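Local coordinates for peptidase C51 domain-containing protein (Streptococcus mutans, PDB 3L9A) that is of unknown function, forming the C-terminal domain of a phage-associated CHAP-domain protein that probably cuts peptidoglycan, at residues D10-T15 / D47-I52; N16-Y19 / V24-A27; G29-V34 / F42-D47; Q72-V75 / K81-G84. All coordinates share one frame; numbering follows the deposited sequence. Where two conformers were deposited one is given.

Interaction 1: residues D10-T15 / D47-I52; sequences DFFVIT and DQENFI. With NA (sodium ion), chain C.
This is helix-on-sheet packing: Phe12 of strand 11-15 reaches over to Glu49 and Ile52, which lie one turn apart on helix 46-55. The backbones stay well apart, with the CA atoms of Phe12 and Glu49 9.0 Å from each other, and the phenyl ring spans the gap. Its outer end does the touching. CZ of Phe12 comes to 3.7 Å from CG2 of Ile52, and the side chains of Phe12 and Ile52 approach from opposite directions. CE1 of Phe12 also meets the other branch of Ile52, at 4.0 Å from CD1. CZ of Phe12 lies 3.9 Å from the backbone O of Glu49 and about as close to its CG, so the ring meets helix backbone and aliphatic chain, not the carboxylate. With CG anti to the backbone N (chi1 -179°) and the chain extended beyond it, the carboxylate of Glu49 is carried past the phenyl group to a sodium ion, where OE2 of Glu49 binds the metal at 2.7 Å. Two waters sit on the same ion, and one of them donates to OE1 of Glu49 at 2.8 Å, tying both carboxylate oxygens to the site. Tyr61 adds a second hold: its hydroxyl is hydrogen-bonded to OE2 of Glu49 while its ring stacks on Phe12. OE1 of Glu49 is also hydrogen-bonded to a glycerol, probably from the crystallisation liquor. On the other face of the sheet Phe11 and Val13 meet helix 68-78. A sheet with a helix packed on each face is the layered arrangement of an alpha/beta sandwich.

Interaction 2: residues N16-Y19 / V24-A27; sequences NSEY and VHYA
Tyr19 and Tyr26 face each other as the hydrogen-bonded pair of a small antiparallel beta hairpin, and their rings emerge on the same face of its two strands. They do not stack. The two side chains run at a slant to each other, meeting loosely where CE1 of Tyr19 lies 4.2 Å from CD2 of Tyr26. Tyr19 holds CG between its backbone N and carbonyl carbon (chi1 53°), whereas Tyr26 keeps CG anti to its carbonyl carbon, and the hydroxyls go to different places: OH of Tyr19 is hydrogen-bonded to the carbonyl of Ala66, and OH of Tyr26 to that of Glu83. Glu18 and His25 make the second pairing. Here the carboxylate plane stands 84° from the imidazole plane, and OE1 of Glu18 comes up to the ring edge, 3.2 Å from CE1 of His25. This is a polar approach to a ring carbon, since NE2 of His25 is 4.0 Å from the same oxygen. Underneath, the backbone closes the pair in both directions: Tyr19 N donates to Tyr26 O at 3.0 Å, and Tyr26 N to Tyr19 O at 2.8 Å. CA of Glu18 adds a CA-H...O contact to Tyr26 O at 3.3 Å, so this carbonyl receives two approaches. The backbone bonds therefore set the register of the hairpin, and the tyrosine hydroxyls fasten it to the main body of the domain, while Glu18 and His25 meet through a carbon at the ring edge and add no hydrogen bond of their own.

Interaction 3: residues G29-V34 / F42-D47; sequences GAVLHV and FWVIAD
Three backbone hydrogen bonds join Val31 and His33 to Phe42 and Val44 in the hairpin formed by strands 31-35 and 40-43. His33 and Phe42 form the hydrogen-bonded antiparallel pair, with His33 N to Phe42 O at 2.9 Å and Phe42 N to His33 O at 3.0 Å. Val44 N then donates to Val31 O at 3.0 Å, leaving Leu32 and Trp43 between these bonds as a non-hydrogen-bonded pair. CA of Leu32 contributes a CA-H...O contact to Phe42 O at 3.3 Å. The aromatic interaction is a CH-pi contact: the methyl of Ala30 sits over one face of the indole, its CB 3.5 Å from the centroid of the five-membered ring of Trp43 and 19° off the ring normal. Trp43 has CG anti to the backbone N (chi1 -177°), which sends the indole back along the partner strand to Ala30. Its NE1 is hydrogen-bonded to a glycerol, probably from the crystallisation liquor, that also bonds Val31 N and Val44 O. Apolar packing fills the rest. Leu32 CD2 lies 3.7 Å from CA of Trp43, while on the other face Val31 CG1 meets Val44 CG2 at 3.8 Å. CG1 of Val44 turns toward CB of His33 and also rests against one face of the Phe42 ring. In the sheet, strand 11-15 flanks strand 31-35 on its other edge. Val31, His33 and Val44 pack on helix 46-55, and Leu32 and Trp43 meet Tyr26 of strand 24-26.

Interaction 4: residues Q72-V75 / K81-G84; sequences QRIV and KFEG
Ile74 and Val75 of helix 68-78 rest against Phe82 of strand 81-83, the helix-to-sheet packing of an alpha/beta fold. Along the helix, Gln72 comes first and points its CB away from the strand, its side chain touching Phe21. Arg73 is directed elsewhere too, forming a salt bridge with Glu76 and packing on Phe51 of a neighbouring subunit. Ile74 is the first residue to make contact. Its CB faces the strand, and CG2 of Ile74 lies 3.9 Å from CZ of Phe82, the two side chains crossing at about a right angle. Val75 then adds its CG2, the branch anti to the carbonyl carbon, at 3.8 Å from CE2 of Phe82. The CE2-CZ edge of the ring is thus flanked by methyls of consecutive helix residues, one on each side of the ring plane, and no hydrogen bond links the two segments. Phe21 meets the Phe82 ring edge-to-face, and Leu32 touches it from the sheet. Lys81 and Glu83 leave the strand on the side away from the helix, where they pair with each other: NZ of Lys81 donates to OE2 of Glu83 at 3.0 Å, approaching from the anti side, 33° out of the carboxylate plane.

How the interactions relate
Interactions 1, 3 and 4 are built on one mixed five-stranded sheet. Strands 11-15, 31-35, 40-43 and 81-83 follow one another across it. The centres of interactions 1 and 3 are about 5 Å apart, and that of interaction 4 lies about 15 Å from interaction 1. Interaction 1 packs helix 46-55 on one face, and interaction 4 packs helix 68-78 on the other. Along the chain, interactions 2 and 3 lie in series inside the loop closed by interaction 1, and interaction 4 follows. The separate hairpin of interaction 2 is joined to the core through Thr15, Trp43 and Glu83, uniting the pieces into one compact domain.

Interaction 1: residues D10-T15 / D47-I52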
loop_
_atom_site.group_PDB
_atom_site.type_symbol
_atom_site.label_atom_id
_atom_site.label_comp_id
_atom_site.label_asym_id
_atom_site.label_seq_id
_atom_site.Cartn_x
_atom_site.Cartn_y
_atom_site.Cartn_z
ATOM N N ASP A 10 -3.696 0.281 -7.434
ATOM C CA ASP A 10 -4.182 1.322 -8.324
ATOM C C ASP A 10 -5.010 0.690 -9.453
ATOM O O ASP A 10 -4.807 -0.473 -9.809
ATOM C CB ASP A 10 -3.003 2.076 -8.932
ATOM C CG ASP A 10 -2.144 2.796 -7.903
ATOM O OD1 ASP A 10 -2.604 3.056 -6.766
ATOM O OD2 ASP A 10 -0.991 3.124 -8.261
ATOM N N PHE A 11 -5.929 1.459 -10.024
ATOM C CA PHE A 11 -6.728 0.977 -11.150
ATOM C C PHE A 11 -7.157 2.142 -12.017
ATOM O O PHE A 11 -7.113 3.297 -11.582
ATOM C CB PHE A 11 -7.940 0.148 -10.688
ATOM C CG PHE A 11 -8.899 0.876 -9.761
ATOM C CD1 PHE A 11 -9.992 1.569 -10.266
ATOM C CD2 PHE A 11 -8.746 0.808 -8.383
ATOM C CE1 PHE A 11 -10.912 2.189 -9.413
ATOM C CE2 PHE A 11 -9.656 1.448 -7.523
ATOM C CZ PHE A 11 -10.739 2.124 -8.046
ATOM N N PHE A 12 -7.570 1.837 -13.244
ATOM C CA PHE A 12 -8.147 2.843 -14.127
ATOM C C PHE A 12 -9.664 2.700 -14.209
ATOM O O PHE A 12 -10.204 1.583 -14.162
ATOM C CB PHE A 12 -7.653 2.651 -15.564
ATOM C CG PHE A 12 -6.227 3.067 -15.830
ATOM C CD1 PHE A 12 -5.776 4.361 -15.561
ATOM C CD2 PHE A 12 -5.359 2.175 -16.452
ATOM C CE1 PHE A 12 -4.463 4.737 -15.883
ATOM C CE2 PHE A 12 -4.057 2.548 -16.775
ATOM C CZ PHE A 12 -3.612 3.825 -16.492
ATOM N N VAL A 13 -10.334 3.834 -14.386
ATOM C CA VAL A 13 -11.709 3.854 -14.881
ATOM C C VAL A 13 -11.756 4.818 -16.062
ATOM O O VAL A 13 -10.850 5.636 -16.238
ATOM C CB VAL A 13 -12.759 4.252 -13.796
ATOM C CG1 VAL A 13 -12.731 3.277 -12.627
ATOM C CG2 VAL A 13 -12.565 5.674 -13.317
ATOM N N ILE A 14 -12.815 4.713 -16.862
ATOM C CA ILE A 14 -13.017 5.601 -18.009
ATOM C C ILE A 14 -14.413 6.181 -17.885
ATOM O O ILE A 14 -15.371 5.441 -17.703
ATOM C CB ILE A 14 -12.858 4.871 -19.364
ATOM C CG1 ILE A 14 -11.555 4.072 -19.406
ATOM C CG2 ILE A 14 -12.919 5.876 -20.512
ATOM C CD1 ILE A 14 -11.284 3.387 -20.731
ATOM N N THR A 15 -14.539 7.503 -17.972
ATOM C CA THR A 15 -15.864 8.118 -17.795
ATOM C C THR A 15 -16.805 7.756 -18.939
ATOM O O THR A 15 -16.397 7.706 -20.109
ATOM C CB THR A 15 -15.779 9.632 -17.668
ATOM O OG1 THR A 15 -15.266 10.159 -18.892
ATOM C CG2 THR A 15 -14.893 10.036 -16.482
ATOM N N ASP A 47 -0.051 10.048 -22.727
ATOM C CA ASP A 47 1.337 9.699 -22.419
ATOM C C ASP A 47 1.500 9.236 -20.974
ATOM O O ASP A 47 2.339 8.375 -20.678
ATOM C CB ASP A 47 2.285 10.874 -22.694
ATOM C CG ASP A 47 2.586 11.072 -24.173
ATOM O OD1 ASP A 47 2.496 10.107 -24.957
ATOM O OD2 ASP A 47 2.942 12.210 -24.549
ATOM N N GLN A 48 0.726 9.826 -20.067
ATOM C CA GLN A 48 0.740 9.391 -18.670
ATOM C C GLN A 48 0.094 8.013 -18.491
ATOM O O GLN A 48 0.613 7.169 -17.764
ATOM C CB GLN A 48 0.041 10.411 -17.787
ATOM C CG GLN A 48 0.799 11.722 -17.619
ATOM C CD GLN A 48 -0.004 12.721 -16.807
ATOM O OE1 GLN A 48 -1.213 12.850 -16.994
ATOM N NE2 GLN A 48 0.659 13.417 -15.892
ATOM N N GLU A 49 -1.045 7.793 -19.151
ATOM C CA GLU A 49 -1.695 6.494 -19.152
ATOM C C GLU A 49 -0.702 5.409 -19.588
ATOM O O GLU A 49 -0.588 4.351 -18.956
ATOM C CB GLU A 49 -2.888 6.544 -20.111
ATOM C CG GLU A 49 -3.671 5.256 -20.180
ATOM C CD GLU A 49 -4.835 5.334 -21.160
ATOM O OE1 GLU A 49 -4.996 6.370 -21.837
ATOM O OE2 GLU A 49 -5.586 4.348 -21.279
ATOM N N ASN A 50 0.031 5.689 -20.661
ATOM C CA ASN A 50 0.997 4.722 -21.178
ATOM C C ASN A 50 2.177 4.510 -20.246
ATOM O O ASN A 50 2.621 3.379 -20.054
ATOM C CB ASN A 50 1.428 5.108 -22.581
ATOM C CG ASN A 50 0.297 4.984 -23.554
ATOM O OD1 ASN A 50 -0.598 4.156 -23.363
ATOM N ND2 ASN A 50 0.313 5.804 -24.593
ATOM N N PHE A 51 2.661 5.592 -19.651
ATOM C CA PHE A 51 3.717 5.508 -18.652
ATOM C C PHE A 51 3.313 4.590 -17.499
ATOM O O PHE A 51 4.081 3.718 -17.089
ATOM C CB PHE A 51 4.037 6.908 -18.125
ATOM C CG PHE A 51 5.089 6.919 -17.059
ATOM C CD1 PHE A 51 6.422 7.113 -17.390
ATOM C CD2 PHE A 51 4.758 6.705 -15.721
ATOM C CE1 PHE A 51 7.404 7.116 -16.399
ATOM C CE2 PHE A 51 5.742 6.694 -14.733
ATOM C CZ PHE A 51 7.062 6.902 -15.080
ATOM N N ILE A 52 2.100 4.786 -16.986
ATOM C CA ILE A 52 1.599 3.977 -15.887
ATOM C C ILE A 52 1.664 2.498 -16.256
ATOM O O ILE A 52 2.054 1.681 -15.429
ATOM C CB ILE A 52 0.179 4.407 -15.498
ATOM C CG1 ILE A 52 0.226 5.772 -14.805
ATOM C CG2 ILE A 52 -0.484 3.366 -14.586
ATOM C CD1 ILE A 52 -1.090 6.536 -14.862
HETATM NA NA NA C . -7.490 4.035 -23.118
HETATM O O HOH W 1 -6.580 6.325 -24.145
HETATM O O HOH W 2 -9.309 5.189 -24.006
#

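Interaction 2: residues N16-Y19 / V24-A27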
loop_
_atom_site.group_PDB
_atom_site.type_symbol
_atom_site.label_atom_id
_atom_site.label_comp_id
_atom_site.label_asym_id
_atom_site.label_seq_id
_atom_site.Cartn_x
_atom_site.Cartn_y
_atom_site.Cartn_z
ATOM N N ASN A 16 -18.070 7.518 -18.592
ATOM C CA ASN A 16 -19.077 7.129 -19.579
ATOM C C ASN A 16 -19.690 8.298 -20.345
ATOM O O ASN A 16 -20.399 8.088 -21.328
ATOM C CB ASN A 16 -20.200 6.316 -18.919
ATOM C CG ASN A 16 -21.121 7.167 -18.050
ATOM O OD1 ASN A 16 -20.787 8.288 -17.672
ATOM N ND2 ASN A 16 -22.286 6.616 -17.719
ATOM N N SER A 17 -19.439 9.520 -19.878
ATOM C CA SER A 17 -20.027 10.719 -20.468
ATOM C C SER A 17 -19.266 11.907 -19.899
ATOM O O SER A 17 -18.405 11.749 -19.032
ATOM C CB SER A 17 -21.518 10.823 -20.112
ATOM O OG SER A 17 -21.698 10.853 -18.706
ATOM N N GLU A 18 -19.589 13.096 -20.393
ATOM C CA GLU A 18 -19.013 14.338 -19.914
ATOM C C GLU A 18 -19.775 14.815 -18.679
ATOM O O GLU A 18 -21.016 14.906 -18.695
ATOM C CB GLU A 18 -19.071 15.381 -21.032
ATOM C CG GLU A 18 -18.498 16.739 -20.660
ATOM C CD GLU A 18 -18.226 17.618 -21.866
ATOM O OE1 GLU A 18 -18.238 18.848 -21.709
ATOM O OE2 GLU A 18 -17.994 17.094 -22.980
ATOM N N TYR A 19 -19.044 15.079 -17.598
ATOM C CA TYR A 19 -19.675 15.532 -16.368
ATOM C C TYR A 19 -18.671 16.172 -15.436
ATOM O O TYR A 19 -17.462 15.988 -15.591
ATOM C CB TYR A 19 -20.430 14.396 -15.656
ATOM C CG TYR A 19 -19.661 13.125 -15.377
ATOM C CD1 TYR A 19 -18.699 13.057 -14.363
ATOM C CD2 TYR A 19 -19.948 11.962 -16.087
ATOM C CE1 TYR A 19 -18.031 11.866 -14.078
ATOM C CE2 TYR A 19 -19.284 10.766 -15.816
ATOM C CZ TYR A 19 -18.329 10.728 -14.801
ATOM O OH TYR A 19 -17.676 9.546 -14.493
ATOM N N VAL A 24 -14.693 18.623 -10.387
ATOM C CA VAL A 24 -13.748 18.466 -11.489
ATOM C C VAL A 24 -14.495 18.127 -12.780
ATOM O O VAL A 24 -15.297 17.199 -12.805
ATOM C CB VAL A 24 -12.740 17.341 -11.196
ATOM C CG1 VAL A 24 -11.764 17.202 -12.351
ATOM C CG2 VAL A 24 -12.009 17.597 -9.867
ATOM N N HIS A 25 -14.235 18.880 -13.845
ATOM C CA HIS A 25 -14.771 18.551 -15.157
ATOM C C HIS A 25 -14.015 17.398 -15.793
ATOM O O HIS A 25 -12.783 17.425 -15.881
ATOM C CB HIS A 25 -14.706 19.769 -16.081
ATOM C CG HIS A 25 -14.934 19.450 -17.522
ATOM N ND1 HIS A 25 -16.192 19.262 -18.054
ATOM C CD2 HIS A 25 -14.061 19.271 -18.541
ATOM C CE1 HIS A 25 -16.083 19.010 -19.348
ATOM N NE2 HIS A 25 -14.802 18.999 -19.667
ATOM N N TYR A 26 -14.771 16.414 -16.271
ATOM C CA TYR A 26 -14.211 15.316 -17.058
ATOM C C TYR A 26 -14.913 15.238 -18.409
ATOM O O TYR A 26 -16.149 15.201 -18.463
ATOM C CB TYR A 26 -14.364 13.976 -16.329
ATOM C CG TYR A 26 -13.635 13.919 -15.006
ATOM C CD1 TYR A 26 -12.252 14.047 -14.944
ATOM C CD2 TYR A 26 -14.328 13.735 -13.818
ATOM C CE1 TYR A 26 -11.573 13.995 -13.733
ATOM C CE2 TYR A 26 -13.660 13.688 -12.595
ATOM C CZ TYR A 26 -12.284 13.818 -12.559
ATOM O OH TYR A 26 -11.628 13.761 -11.349
ATOM N N ALA A 27 -14.138 15.182 -19.495
ATOM C CA ALA A 27 -14.704 14.838 -20.805
ATOM C C ALA A 27 -15.221 13.404 -20.800
ATOM O O ALA A 27 -14.806 12.587 -19.974
ATOM C CB ALA A 27 -13.659 15.006 -21.903
#

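Interaction 3: residues G29-V34 / F42-D47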
loop_
_atom_site.group_PDB
_atom_site.type_symbol
_atom_site.label_atom_id
_atom_site.label_comp_id
_atom_site.label_asym_id
_atom_site.label_seq_id
_atom_site.Cartn_x
_atom_site.Cartn_y
_atom_site.Cartn_z
ATOM N N GLY A 29 -14.982 9.738 -21.909
ATOM C CA GLY A 29 -13.814 8.946 -22.273
ATOM C C GLY A 29 -12.543 9.339 -21.543
ATOM O O GLY A 29 -11.458 8.898 -21.915
ATOM N N ALA A 30 -12.663 10.177 -20.514
ATOM C CA ALA A 30 -11.513 10.541 -19.698
ATOM C C ALA A 30 -11.036 9.305 -18.937
ATOM O O ALA A 30 -11.823 8.633 -18.263
ATOM C CB ALA A 30 -11.888 11.634 -18.722
ATOM N N VAL A 31 -9.749 8.997 -19.050
ATOM C CA VAL A 31 -9.141 7.913 -18.285
ATOM C C VAL A 31 -8.670 8.485 -16.956
ATOM O O VAL A 31 -7.856 9.417 -16.919
ATOM C CB VAL A 31 -7.982 7.248 -19.060
ATOM C CG1 VAL A 31 -7.296 6.192 -18.208
ATOM C CG2 VAL A 31 -8.514 6.654 -20.376
ATOM N N LEU A 32 -9.219 7.932 -15.876
ATOM C CA LEU A 32 -8.870 8.363 -14.533
ATOM C C LEU A 32 -8.018 7.302 -13.859
ATOM O O LEU A 32 -8.401 6.123 -13.802
ATOM C CB LEU A 32 -10.131 8.617 -13.704
ATOM C CG LEU A 32 -11.226 9.453 -14.361
ATOM C CD1 LEU A 32 -12.335 9.740 -13.362
ATOM C CD2 LEU A 32 -10.672 10.755 -14.947
ATOM N N HIS A 33 -6.841 7.714 -13.400
ATOM C CA HIS A 33 -5.981 6.856 -12.601
ATOM C C HIS A 33 -6.414 6.987 -11.152
ATOM O O HIS A 33 -6.423 8.094 -10.603
ATOM C CB HIS A 33 -4.523 7.280 -12.731
ATOM C CG HIS A 33 -3.582 6.392 -11.982
ATOM N ND1 HIS A 33 -3.046 6.732 -10.757
ATOM C CD2 HIS A 33 -3.112 5.152 -12.268
ATOM C CE1 HIS A 33 -2.260 5.749 -10.339
ATOM N NE2 HIS A 33 -2.273 4.784 -11.243
ATOM N N VAL A 34 -6.778 5.861 -10.539
ATOM C CA VAL A 34 -7.285 5.865 -9.173
ATOM C C VAL A 34 -6.289 5.158 -8.269
ATOM O O VAL A 34 -5.950 3.995 -8.498
ATOM C CB VAL A 34 -8.667 5.165 -9.062
ATOM C CG1 VAL A 34 -9.235 5.303 -7.654
ATOM C CG2 VAL A 34 -9.658 5.725 -10.095
ATOM N N PHE A 42 -6.950 11.048 -10.672
ATOM C CA PHE A 42 -6.821 12.192 -11.566
ATOM C C PHE A 42 -6.934 11.775 -13.019
ATOM O O PHE A 42 -6.767 10.609 -13.365
ATOM C CB PHE A 42 -5.543 13.015 -11.277
ATOM C CG PHE A 42 -4.262 12.430 -11.814
ATOM C CD1 PHE A 42 -3.611 13.043 -12.879
ATOM C CD2 PHE A 42 -3.661 11.332 -11.202
ATOM C CE1 PHE A 42 -2.404 12.545 -13.359
ATOM C CE2 PHE A 42 -2.453 10.817 -11.685
ATOM C CZ PHE A 42 -1.819 11.430 -12.759
ATOM N N TRP A 43 -7.253 12.753 -13.862
ATOM C CA TRP A 43 -7.417 12.561 -15.288
ATOM C C TRP A 43 -6.045 12.568 -15.950
ATOM O O TRP A 43 -5.357 13.583 -15.963
ATOM C CB TRP A 43 -8.305 13.683 -15.807
ATOM C CG TRP A 43 -8.675 13.643 -17.261
ATOM C CD1 TRP A 43 -8.381 12.664 -18.185
ATOM C CD2 TRP A 43 -9.447 14.630 -17.952
ATOM N NE1 TRP A 43 -8.920 13.003 -19.413
ATOM C CE2 TRP A 43 -9.575 14.204 -19.293
ATOM C CE3 TRP A 43 -10.036 15.844 -17.562
ATOM C CZ2 TRP A 43 -10.269 14.957 -20.249
ATOM C CZ3 TRP A 43 -10.715 16.589 -18.508
ATOM C CH2 TRP A 43 -10.826 16.144 -19.834
ATOM N N VAL A 44 -5.648 11.415 -16.485
ATOM C CA VAL A 44 -4.346 11.285 -17.132
ATOM C C VAL A 44 -4.430 11.608 -18.612
ATOM O O VAL A 44 -5.417 11.295 -19.263
ATOM C CB VAL A 44 -3.724 9.862 -16.942
ATOM C CG1 VAL A 44 -3.361 9.633 -15.485
ATOM C CG2 VAL A 44 -4.628 8.742 -17.485
ATOM N N ILE A 45 -3.381 12.219 -19.144
ATOM C CA ILE A 45 -3.244 12.322 -20.594
ATOM C C ILE A 45 -2.700 10.995 -21.138
ATOM O O ILE A 45 -2.174 10.162 -20.379
ATOM C CB ILE A 45 -2.362 13.521 -21.032
ATOM C CG1 ILE A 45 -0.910 13.367 -20.558
ATOM C CG2 ILE A 45 -2.984 14.843 -20.573
ATOM C CD1 ILE A 45 0.075 14.309 -21.265
ATOM N N ALA A 46 -2.803 10.796 -22.449
ATOM C CA ALA A 46 -2.412 9.507 -23.029
ATOM C C ALA A 46 -0.987 9.107 -22.669
ATOM O O ALA A 46 -0.726 7.943 -22.337
ATOM C CB ALA A 46 -2.607 9.505 -24.547
ATOM N N ASP A 47 -0.051 10.048 -22.727
ATOM C CA ASP A 47 1.337 9.699 -22.419
ATOM C C ASP A 47 1.500 9.236 -20.974
ATOM O O ASP A 47 2.339 8.375 -20.678
ATOM C CB ASP A 47 2.285 10.874 -22.694
ATOM C CG ASP A 47 2.586 11.072 -24.173
ATOM O OD1 ASP A 47 2.496 10.107 -24.957
ATOM O OD2 ASP A 47 2.942 12.210 -24.549
#

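Interaction 4: residues Q72-V75 / K81-G84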
loop_
_atom_site.group_PDB
_atom_site.type_symbol
_atom_site.label_atom_id
_atom_site.label_comp_id
_atom_site.label_asym_id
_atom_site.label_seq_id
_atom_site.Cartn_x
_atom_site.Cartn_y
_atom_site.Cartn_z
ATOM N N GLN A 72 -18.735 7.982 -7.080
ATOM C CA GLN A 72 -19.163 8.179 -5.701
ATOM C C GLN A 72 -18.889 6.947 -4.838
ATOM O O GLN A 72 -18.520 7.081 -3.677
ATOM C CB GLN A 72 -20.638 8.593 -5.643
ATOM C CG GLN A 72 -21.144 8.888 -4.216
ATOM C CD GLN A 72 -20.397 10.032 -3.546
ATOM O OE1 GLN A 72 -19.852 10.907 -4.220
ATOM N NE2 GLN A 72 -20.375 10.038 -2.214
ATOM N N ARG A 73 -19.024 5.751 -5.412
ATOM C CA ARG A 73 -18.626 4.547 -4.687
ATOM C C ARG A 73 -17.134 4.561 -4.366
ATOM O O ARG A 73 -16.729 4.128 -3.296
ATOM C CB ARG A 73 -18.991 3.297 -5.478
ATOM C CG ARG A 73 -20.465 2.984 -5.554
ATOM C CD ARG A 73 -20.988 2.384 -4.245
ATOM N NE ARG A 73 -22.385 1.989 -4.416
ATOM C CZ ARG A 73 -23.392 2.336 -3.620
ATOM N NH1 ARG A 73 -23.197 3.072 -2.532
ATOM N NH2 ARG A 73 -24.615 1.909 -3.910
ATOM N N ILE A 74 -16.313 5.044 -5.294
ATOM C CA ILE A 74 -14.885 5.149 -5.044
ATOM C C ILE A 74 -14.629 6.090 -3.851
ATOM O O ILE A 74 -13.797 5.800 -2.986
ATOM C CB ILE A 74 -14.113 5.590 -6.303
ATOM C CG1 ILE A 74 -14.262 4.544 -7.414
ATOM C CG2 ILE A 74 -12.643 5.827 -5.954
ATOM C CD1 ILE A 74 -13.682 4.957 -8.747
ATOM N N VAL A 75 -15.345 7.214 -3.801
ATOM C CA VAL A 75 -15.253 8.126 -2.664
ATOM C C VAL A 75 -15.653 7.419 -1.357
ATOM O O VAL A 75 -14.936 7.500 -0.350
ATOM C CB VAL A 75 -16.099 9.396 -2.901
ATOM C CG1 VAL A 75 -16.178 10.253 -1.642
ATOM C CG2 VAL A 75 -15.535 10.195 -4.067
ATOM N N LYS A 81 -9.731 11.561 -3.187
ATOM C CA LYS A 81 -9.921 12.920 -3.678
ATOM C C LYS A 81 -9.688 12.941 -5.187
ATOM O O LYS A 81 -8.602 12.619 -5.664
ATOM C CB LYS A 81 -8.934 13.871 -2.990
ATOM C CG LYS A 81 -9.068 15.314 -3.488
ATOM C CD LYS A 81 -7.839 16.152 -3.159
ATOM C CE LYS A 81 -7.758 17.396 -4.038
ATOM N NZ LYS A 81 -6.343 17.768 -4.342
ATOM N N PHE A 82 -10.721 13.324 -5.927
ATOM C CA PHE A 82 -10.662 13.414 -7.387
ATOM C C PHE A 82 -10.089 14.747 -7.850
ATOM O O PHE A 82 -10.391 15.805 -7.275
ATOM C CB PHE A 82 -12.055 13.179 -7.981
ATOM C CG PHE A 82 -12.423 11.725 -8.071
ATOM C CD1 PHE A 82 -12.304 11.046 -9.278
ATOM C CD2 PHE A 82 -12.844 11.020 -6.949
ATOM C CE1 PHE A 82 -12.614 9.694 -9.364
ATOM C CE2 PHE A 82 -13.148 9.663 -7.034
ATOM C CZ PHE A 82 -13.030 9.003 -8.245
ATOM N N GLU A 83 -9.260 14.678 -8.891
ATOM C CA GLU A 83 -8.601 15.834 -9.470
ATOM C C GLU A 83 -8.706 15.799 -10.991
ATOM O O GLU A 83 -9.002 14.759 -11.590
ATOM C CB GLU A 83 -7.111 15.852 -9.109
ATOM C CG GLU A 83 -6.824 15.832 -7.625
ATOM C CD GLU A 83 -5.342 15.711 -7.313
ATOM O OE1 GLU A 83 -4.535 15.525 -8.240
ATOM O OE2 GLU A 83 -4.995 15.814 -6.123
ATOM N N GLY A 84 -8.418 16.932 -11.624
ATOM C CA GLY A 84 -8.319 16.995 -13.086
ATOM C C GLY A 84 -6.920 16.653 -13.554
ATOM O O GLY A 84 -6.174 15.948 -12.868
#